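Local coordinates for protein aminotransferase (Streptomyces pactum, PDB 4ZM4) that belongs to the class-III aminotransferases, a family of pyridoxal-phosphate-dependent enzymes, and is modelled here as a two-chain assembly with P3B and pyridoxal-5'-phosphate bound, at residues M247-E252 with P272-L277. The protein carries 1 engineered substitution. Residues are numbered along the deposited sequence; the frame is centred on the assembly and turned at random.
With P3B ((3E,4R,5R)-4,5-dihydroxy-3-{[(Z)-{3-hydroxy-2-methyl-5-[(phosphonooxy)methyl]pyridin-4(1H)-ylidene}methyl]imino}cyclohex-1-ene-1-carboxylic acid), chain H.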
# COMPACT_ATOMS: atom_id res chain seq x y z
N MET B 247 1.11 -15.90 -19.09
CA MET B 247 2.25 -15.33 -18.35
C MET B 247 2.41 -16.10 -17.05
O MET B 247 1.42 -16.39 -16.37
CB MET B 247 2.09 -13.82 -18.12
CG MET B 247 2.02 -13.06 -19.44
SD MET B 247 2.10 -11.26 -19.26
CE MET B 247 3.85 -11.01 -19.04
N LEU B 248 3.63 -16.47 -16.73
CA LEU B 248 3.93 -17.09 -15.45
C LEU B 248 4.36 -15.97 -14.48
O LEU B 248 5.30 -15.22 -14.77
CB LEU B 248 5.03 -18.15 -15.58
CG LEU B 248 5.49 -18.87 -14.28
CD1 LEU B 248 4.34 -19.48 -13.51
CD2 LEU B 248 6.52 -19.94 -14.61
N VAL B 249 3.61 -15.84 -13.37
CA VAL B 249 3.87 -14.84 -12.35
C VAL B 249 4.36 -15.51 -11.07
O VAL B 249 3.60 -16.20 -10.41
CB VAL B 249 2.62 -13.97 -12.05
CG1 VAL B 249 2.98 -12.81 -11.17
CG2 VAL B 249 1.98 -13.42 -13.33
N PHE B 250 5.61 -15.28 -10.71
CA PHE B 250 6.11 -15.73 -9.41
C PHE B 250 5.85 -14.61 -8.43
O PHE B 250 6.36 -13.49 -8.57
CB PHE B 250 7.63 -16.04 -9.43
CG PHE B 250 7.99 -17.40 -9.96
CD1 PHE B 250 7.04 -18.25 -10.49
CD2 PHE B 250 9.31 -17.79 -9.99
CE1 PHE B 250 7.40 -19.50 -11.01
CE2 PHE B 250 9.68 -19.02 -10.52
CZ PHE B 250 8.72 -19.88 -11.02
N ASP B 251 5.07 -14.92 -7.41
CA ASP B 251 4.94 -14.04 -6.24
C ASP B 251 6.11 -14.36 -5.34
O ASP B 251 6.05 -15.29 -4.56
CB ASP B 251 3.59 -14.27 -5.53
CG ASP B 251 3.35 -13.30 -4.41
OD1 ASP B 251 4.27 -12.56 -4.02
OD2 ASP B 251 2.19 -13.27 -3.90
N GLU B 252 7.15 -13.54 -5.42
CA GLU B 252 8.30 -13.67 -4.55
C GLU B 252 8.34 -12.64 -3.42
O GLU B 252 9.41 -12.27 -2.94
CB GLU B 252 9.57 -13.62 -5.39
CG GLU B 252 9.67 -14.76 -6.40
CD GLU B 252 11.02 -15.44 -6.39
OE1 GLU B 252 11.55 -15.67 -5.28
OE2 GLU B 252 11.56 -15.72 -7.49
N PRO B 272 10.24 -16.85 -14.48
CA PRO B 272 8.88 -16.46 -14.80
C PRO B 272 8.86 -15.26 -15.75
O PRO B 272 9.90 -14.64 -15.97
CB PRO B 272 8.33 -16.00 -13.45
CG PRO B 272 9.50 -15.36 -12.81
CD PRO B 272 10.71 -16.19 -13.25
N ASP B 273 7.66 -14.90 -16.22
CA ASP B 273 7.44 -13.72 -17.06
C ASP B 273 7.37 -12.45 -16.24
O ASP B 273 7.93 -11.44 -16.64
CB ASP B 273 6.16 -13.90 -17.89
CG ASP B 273 6.26 -15.09 -18.82
OD1 ASP B 273 7.28 -15.18 -19.53
OD2 ASP B 273 5.39 -16.01 -18.78
N LEU B 274 6.69 -12.50 -15.10
CA LEU B 274 6.62 -11.38 -14.17
C LEU B 274 7.00 -11.86 -12.75
O LEU B 274 6.85 -13.05 -12.45
CB LEU B 274 5.23 -10.80 -14.15
CG LEU B 274 4.73 -10.13 -15.43
CD1 LEU B 274 3.24 -9.79 -15.33
CD2 LEU B 274 5.53 -8.85 -15.71
N THR B 275 7.58 -10.97 -11.96
CA THR B 275 8.01 -11.30 -10.60
C THR B 275 7.48 -10.23 -9.70
O THR B 275 7.57 -9.06 -10.05
CB THR B 275 9.54 -11.36 -10.47
OG1 THR B 275 10.07 -12.46 -11.26
CG2 THR B 275 9.98 -11.56 -9.03
N VAL B 276 6.86 -10.60 -8.59
CA VAL B 276 6.46 -9.61 -7.60
C VAL B 276 7.42 -9.67 -6.41
O VAL B 276 7.75 -10.77 -5.92
CB VAL B 276 5.02 -9.87 -7.07
CG1 VAL B 276 4.56 -8.72 -6.18
CG2 VAL B 276 4.04 -10.08 -8.21
N LEU B 277 7.84 -8.50 -5.93
CA LEU B 277 8.81 -8.38 -4.82
C LEU B 277 8.33 -7.43 -3.76
O LEU B 277 7.57 -6.48 -4.06
CB LEU B 277 10.13 -7.88 -5.36
CG LEU B 277 10.79 -8.69 -6.48
CD1 LEU B 277 11.91 -7.86 -7.11
CD2 LEU B 277 11.32 -10.00 -5.98
OAH P3B H . -0.31 -6.71 0.99
PBA P3B H . 1.07 -7.15 1.62
OAI P3B H . 0.71 -7.57 3.01
OAC P3B H . 2.11 -6.04 1.66
OAQ P3B H . 1.47 -8.46 0.66
CAM P3B H . 0.47 -9.44 0.20
CAV P3B H . 1.14 -10.61 -0.01
CAL P3B H . 1.43 -10.95 -1.33
NAP P3B H . 2.15 -12.11 -1.57
CAU P3B H . 2.58 -12.91 -0.53
CAA P3B H . 3.26 -14.08 -0.78
CAW P3B H . 2.28 -12.61 0.72
OAE P3B H . 2.73 -13.44 1.69
CAX P3B H . 1.59 -11.44 1.06
CAJ P3B H . 1.27 -11.15 2.43
NAO P3B H . 1.49 -12.06 3.43
CAT P3B H . 1.08 -11.84 4.72
CAK P3B H . 0.25 -10.78 5.17
CAS P3B H . -0.21 -10.63 6.47
CAR P3B H . -0.98 -9.53 6.88
OAD P3B H . -1.30 -9.34 8.06
OAB P3B H . -1.45 -8.74 6.09
CAN P3B H . 0.29 -11.37 7.47
CAY P3B H . 1.31 -12.48 7.15
OAF P3B H . 0.89 -13.55 8.02
CAZ P3B H . 1.43 -12.91 5.63
OAG P3B H . 2.66 -13.62 5.24
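Pro272 lies over one face of the Phe250 ring: its CB stands 4.0 Å from the ring centroid and 18° off the ring normal, a CH-pi contact. The proline CG continues the overlap out to the rim, reaching Phe250 CD2 at 3.7 Å. The two side chains run across each other at about a right angle.

Next to the proline, Asp273 turns its carboxylate back to the neighbouring strand. OD2 accepts the N-H of Leu248 at 2.7 Å, nearly straight at 167° and on the anti side; it also forms a salt bridge with Arg238 of helix 233-244. Leu248 O is gripped twice, by the N-H groups of Asp273 and Leu274.

Strands 247-251 and 274-277 are parallel neighbours in a seven-stranded mixed sheet, the central sheet of the large domain in fold-type I PLP enzymes, and are joined in a beta-alpha-beta unit through helix 263-267. Bonds from Phe250 N to Leu274 O and from Val276 N to Phe250 O (2.9 Å) continue the pairing. On the face covered by helix 123-138, a bend at chi3 (79°) turns Met247 CE toward the other strand, where it meets Leu274 CG at 3.8 Å, while Val249 CG1 touches Val276 CG2.

Asp251 shares this face at the C-terminal end of its strand. CG anti to the backbone N carries the carboxylate forward along the strand direction to the ligand, where OD2 accepts the ring N-H of P3B (NAP) at 2.6 Å, a bond that would be expected to polarise the ring toward that nitrogen. His151 ND1 also bonds OD2, whereas OD1 is held by Val253 N.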